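Peptide ABC transporter, peptide-binding protein (Thermus thermophilus, PDB 2D5W) binds oligopeptides, here a pentapeptide, and probably delivers them to an ABC transporter for uptake into the cell. Local coordinates at residues K78-P89 against A134-A144. Residues are numbered along the deposited sequence; the frame is centred on the assembly and turned at random.
Sequences KKRLEMDITIRP and ARNFTLIFEPA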
loop_
_atom_site.group_PDB
_atom_site.type_symbol
_atom_site.label_atom_id
_atom_site.label_comp_id
_atom_site.label_asym_id
_atom_site.label_seq_id
_atom_site.Cartn_x
_atom_site.Cartn_y
_atom_site.Cartn_z
ATOM N N LYS A 78 -5.489 26.832 -12.117
ATOM C CA LYS A 78 -6.071 25.747 -11.333
ATOM C C LYS A 78 -7.456 25.412 -11.872
ATOM O O LYS A 78 -8.083 26.227 -12.556
ATOM C CB LYS A 78 -6.122 26.129 -9.851
ATOM C CG LYS A 78 -4.732 26.231 -9.223
ATOM C CD LYS A 78 -4.792 26.537 -7.737
ATOM C CE LYS A 78 -3.396 26.579 -7.132
ATOM N NZ LYS A 78 -3.422 26.873 -5.672
ATOM N N LYS A 79 -7.933 24.211 -11.559
ATOM C CA LYS A 79 -9.215 23.752 -12.066
ATOM C C LYS A 79 -10.110 23.104 -11.026
ATOM O O LYS A 79 -9.669 22.711 -9.942
ATOM C CB LYS A 79 -8.986 22.721 -13.171
ATOM C CG LYS A 79 -8.009 23.135 -14.251
ATOM C CD LYS A 79 -7.590 21.927 -15.079
ATOM C CE LYS A 79 -6.690 22.321 -16.236
ATOM N NZ LYS A 79 -5.467 23.021 -15.765
ATOM N N ARG A 80 -11.379 22.986 -11.399
ATOM C CA ARG A 80 -12.395 22.335 -10.594
ATOM C C ARG A 80 -12.847 21.190 -11.489
ATOM O O ARG A 80 -13.148 21.400 -12.665
ATOM C CB ARG A 80 -13.574 23.273 -10.341
ATOM C CG ARG A 80 -14.766 22.631 -9.638
ATOM C CD ARG A 80 -16.000 23.516 -9.787
ATOM N NE ARG A 80 -17.190 22.970 -9.139
ATOM C CZ ARG A 80 -17.444 23.054 -7.836
ATOM N NH1 ARG A 80 -16.591 23.668 -7.028
ATOM N NH2 ARG A 80 -18.560 22.532 -7.343
ATOM N N LEU A 81 -12.853 19.979 -10.950
ATOM C CA LEU A 81 -13.296 18.826 -11.715
ATOM C C LEU A 81 -14.546 18.250 -11.072
ATOM O O LEU A 81 -14.582 18.039 -9.857
ATOM C CB LEU A 81 -12.222 17.734 -11.751
ATOM C CG LEU A 81 -12.720 16.387 -12.293
ATOM C CD1 LEU A 81 -13.042 16.509 -13.778
ATOM C CD2 LEU A 81 -11.669 15.314 -12.061
ATOM N N GLU A 82 -15.571 18.021 -11.886
ATOM C CA GLU A 82 -16.807 17.410 -11.409
ATOM C C GLU A 82 -16.945 16.099 -12.165
ATOM O O GLU A 82 -16.748 16.042 -13.381
ATOM C CB GLU A 82 -18.018 18.314 -11.661
ATOM C CG GLU A 82 -18.022 19.565 -10.793
ATOM C CD GLU A 82 -19.374 20.252 -10.737
ATOM O OE1 GLU A 82 -19.483 21.278 -10.031
ATOM O OE2 GLU A 82 -20.325 19.771 -11.390
ATOM N N MET A 83 -17.275 15.043 -11.430
ATOM C CA MET A 83 -17.409 13.713 -11.999
ATOM C C MET A 83 -18.747 13.081 -11.617
ATOM O O MET A 83 -18.970 12.753 -10.452
ATOM C CB MET A 83 -16.260 12.851 -11.485
ATOM C CG MET A 83 -16.315 11.401 -11.891
ATOM S SD MET A 83 -15.056 10.474 -11.012
ATOM C CE MET A 83 -13.672 11.036 -11.881
ATOM N N ASP A 84 -19.624 12.908 -12.602
ATOM C CA ASP A 84 -20.949 12.328 -12.375
ATOM C C ASP A 84 -20.933 10.809 -12.436
ATOM O O ASP A 84 -20.567 10.221 -13.455
ATOM C CB ASP A 84 -21.948 12.822 -13.424
ATOM C CG ASP A 84 -22.188 14.316 -13.364
ATOM O OD1 ASP A 84 -22.745 14.848 -14.349
ATOM O OD2 ASP A 84 -21.840 14.956 -12.351
ATOM N N ILE A 85 -21.360 10.182 -11.347
ATOM C CA ILE A 85 -21.415 8.730 -11.265
ATOM C C ILE A 85 -22.847 8.279 -11.014
ATOM O O ILE A 85 -23.555 8.872 -10.201
ATOM C CB ILE A 85 -20.524 8.213 -10.115
ATOM C CG1 ILE A 85 -19.069 8.600 -10.388
ATOM C CG2 ILE A 85 -20.682 6.699 -9.960
ATOM C CD1 ILE A 85 -18.100 8.192 -9.303
ATOM N N THR A 86 -23.268 7.245 -11.735
ATOM C CA THR A 86 -24.602 6.684 -11.565
ATOM C C THR A 86 -24.429 5.257 -11.056
ATOM O O THR A 86 -23.789 4.431 -11.707
ATOM C CB THR A 86 -25.386 6.645 -12.897
ATOM O OG1 THR A 86 -25.507 7.970 -13.427
ATOM C CG2 THR A 86 -26.779 6.071 -12.677
ATOM N N ILE A 87 -24.985 4.975 -9.885
ATOM C CA ILE A 87 -24.897 3.640 -9.301
ATOM C C ILE A 87 -25.880 2.726 -10.032
ATOM O O ILE A 87 -27.026 3.107 -10.259
ATOM C CB ILE A 87 -25.263 3.667 -7.798
ATOM C CG1 ILE A 87 -24.339 4.633 -7.048
ATOM C CG2 ILE A 87 -25.169 2.259 -7.213
ATOM C CD1 ILE A 87 -24.702 4.824 -5.585
ATOM N N ARG A 88 -25.435 1.530 -10.414
ATOM C CA ARG A 88 -26.312 0.582 -11.100
ATOM C C ARG A 88 -27.544 0.299 -10.250
ATOM O O ARG A 88 -27.465 0.245 -9.026
ATOM C CB ARG A 88 -25.589 -0.743 -11.359
ATOM C CG ARG A 88 -24.529 -0.700 -12.439
ATOM C CD ARG A 88 -23.860 -2.060 -12.595
ATOM N NE ARG A 88 -24.832 -3.119 -12.863
ATOM C CZ ARG A 88 -24.734 -3.989 -13.863
ATOM N NH1 ARG A 88 -25.667 -4.917 -14.028
ATOM N NH2 ARG A 88 -23.710 -3.926 -14.704
ATOM N N PRO A 89 -28.702 0.096 -10.895
ATOM C CA PRO A 89 -29.939 -0.184 -10.162
ATOM C C PRO A 89 -29.895 -1.493 -9.381
ATOM O O PRO A 89 -30.640 -1.676 -8.419
ATOM C CB PRO A 89 -30.992 -0.207 -11.266
ATOM C CG PRO A 89 -30.224 -0.701 -12.455
ATOM C CD PRO A 89 -28.935 0.084 -12.349
ATOM N N ALA A 134 -31.108 8.984 -5.231
ATOM C CA ALA A 134 -30.634 7.750 -4.616
ATOM C C ALA A 134 -29.506 7.033 -5.349
ATOM O O ALA A 134 -28.772 6.249 -4.740
ATOM C CB ALA A 134 -31.803 6.793 -4.407
ATOM N N ARG A 135 -29.345 7.289 -6.643
ATOM C CA ARG A 135 -28.289 6.612 -7.384
ATOM C C ARG A 135 -27.390 7.499 -8.233
ATOM O O ARG A 135 -26.521 7.007 -8.947
ATOM C CB ARG A 135 -28.896 5.485 -8.223
ATOM C CG ARG A 135 -29.470 4.389 -7.332
ATOM C CD ARG A 135 -30.043 3.205 -8.082
ATOM N NE ARG A 135 -30.383 2.136 -7.143
ATOM C CZ ARG A 135 -31.337 2.215 -6.219
ATOM N NH1 ARG A 135 -31.556 1.189 -5.407
ATOM N NH2 ARG A 135 -32.086 3.304 -6.114
ATOM N N ASN A 136 -27.582 8.808 -8.142
ATOM C CA ASN A 136 -26.760 9.746 -8.894
ATOM C C ASN A 136 -26.036 10.697 -7.959
ATOM O O ASN A 136 -26.658 11.337 -7.106
ATOM C CB ASN A 136 -27.619 10.563 -9.865
ATOM C CG ASN A 136 -27.943 9.810 -11.134
ATOM O OD1 ASN A 136 -27.057 9.515 -11.935
ATOM N ND2 ASN A 136 -29.219 9.498 -11.330
ATOM N N PHE A 137 -24.714 10.767 -8.101
ATOM C CA PHE A 137 -23.917 11.686 -7.303
ATOM C C PHE A 137 -22.774 12.248 -8.133
ATOM O O PHE A 137 -22.438 11.717 -9.196
ATOM C CB PHE A 137 -23.378 11.026 -6.023
ATOM C CG PHE A 137 -22.365 9.934 -6.255
ATOM C CD1 PHE A 137 -22.766 8.644 -6.598
ATOM C CD2 PHE A 137 -21.010 10.186 -6.071
ATOM C CE1 PHE A 137 -21.826 7.624 -6.745
ATOM C CE2 PHE A 137 -20.065 9.176 -6.217
ATOM C CZ PHE A 137 -20.473 7.893 -6.552
ATOM N N THR A 138 -22.188 13.331 -7.641
ATOM C CA THR A 138 -21.091 13.985 -8.331
ATOM C C THR A 138 -19.933 14.213 -7.377
ATOM O O THR A 138 -20.115 14.749 -6.285
ATOM C CB THR A 138 -21.532 15.353 -8.894
ATOM O OG1 THR A 138 -22.623 15.164 -9.802
ATOM C CG2 THR A 138 -20.386 16.034 -9.626
ATOM N N LEU A 139 -18.747 13.781 -7.784
ATOM C CA LEU A 139 -17.556 13.994 -6.975
ATOM C C LEU A 139 -16.958 15.308 -7.470
ATOM O O LEU A 139 -16.856 15.536 -8.680
ATOM C CB LEU A 139 -16.563 12.845 -7.159
ATOM C CG LEU A 139 -17.039 11.486 -6.635
ATOM C CD1 LEU A 139 -16.016 10.418 -6.983
ATOM C CD2 LEU A 139 -17.252 11.552 -5.129
ATOM N N ILE A 140 -16.582 16.171 -6.534
ATOM C CA ILE A 140 -16.025 17.474 -6.865
ATOM C C ILE A 140 -14.611 17.613 -6.323
ATOM O O ILE A 140 -14.390 17.527 -5.116
ATOM C CB ILE A 140 -16.895 18.601 -6.265
ATOM C CG1 ILE A 140 -18.352 18.424 -6.706
ATOM C CG2 ILE A 140 -16.368 19.962 -6.706
ATOM C CD1 ILE A 140 -19.332 19.307 -5.954
ATOM N N PHE A 141 -13.657 17.827 -7.224
ATOM C CA PHE A 141 -12.258 17.989 -6.840
ATOM C C PHE A 141 -11.836 19.424 -7.130
ATOM O O PHE A 141 -11.880 19.869 -8.278
ATOM C CB PHE A 141 -11.351 17.046 -7.639
ATOM C CG PHE A 141 -11.798 15.608 -7.646
ATOM C CD1 PHE A 141 -12.879 15.204 -8.423
ATOM C CD2 PHE A 141 -11.122 14.654 -6.893
ATOM C CE1 PHE A 141 -13.281 13.869 -8.454
ATOM C CE2 PHE A 141 -11.517 13.314 -6.916
ATOM C CZ PHE A 141 -12.597 12.923 -7.697
ATOM N N GLU A 142 -11.427 20.148 -6.096
ATOM C CA GLU A 142 -10.993 21.527 -6.277
ATOM C C GLU A 142 -9.960 21.922 -5.225
ATOM O O GLU A 142 -10.266 21.985 -4.036
ATOM C CB GLU A 142 -12.192 22.477 -6.205
ATOM C CG GLU A 142 -11.825 23.926 -6.495
ATOM C CD GLU A 142 -13.007 24.868 -6.411
ATOM O OE1 GLU A 142 -13.974 24.680 -7.177
ATOM O OE2 GLU A 142 -12.965 25.798 -5.579
ATOM N N PRO A 143 -8.713 22.180 -5.653
ATOM C CA PRO A 143 -8.264 22.115 -7.046
ATOM C C PRO A 143 -8.139 20.669 -7.514
ATOM O O PRO A 143 -7.885 19.769 -6.710
ATOM C CB PRO A 143 -6.916 22.826 -7.002
ATOM C CG PRO A 143 -6.390 22.423 -5.662
ATOM C CD PRO A 143 -7.604 22.581 -4.766
ATOM N N ALA A 144 -8.315 20.451 -8.811
ATOM C CA ALA A 144 -8.220 19.115 -9.378
ATOM C C ALA A 144 -6.767 18.741 -9.640
ATOM O O ALA A 144 -5.954 19.595 -10.013
ATOM C CB ALA A 144 -9.015 19.044 -10.674
HETATM O O HOH W 1 -6.122 22.297 -10.730
HETATM O O HOH W 2 -24.587 11.200 -11.766
HETATM O O HOH W 3 -28.545 0.451 -6.264
#
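Leu81, Met83 and Ile85 pair with Phe141, Leu139 and Phe137 as antiparallel hydrogen-bonded pairs, each closed by two backbone N-H to O bonds. Ile87 N to Arg135 O (2.7 Å) and Ala144 N to Lys79 O carry the ladder beyond both ends.

On the apolar face, Ile85 CB sits over one face of the Phe137 ring, a CH-pi contact 3.9 Å from the centroid, while Ile87 CG1 meets the ring edge. Phe137 CG lies between the backbone N and the carbonyl carbon (chi1 67°), which swings the ring across to Ile85.

The other face is mostly polar. Thr138 OG1 donates to Asp84 OD2 (2.7 Å) from above the carboxylate plane, and Thr86 OG1 donates to Asn136 OD1 (2.6 Å). Arg80 NE and NH2 both grip Glu82 OE1, NH1 reaches Glu142 OE1 (2.8 Å), and Ile140 CG2 covers one guanidinium face. A methionine replacing Arg80 would probably leave Glu142 without this mate, whereas Glu82 would keep Arg70 and Arg130.

These are the central strands of a four-stranded antiparallel sheet, flanked by strands 69-75 and 127-131; helix 101-112 packs on the apolar face against Phe137 and Leu139.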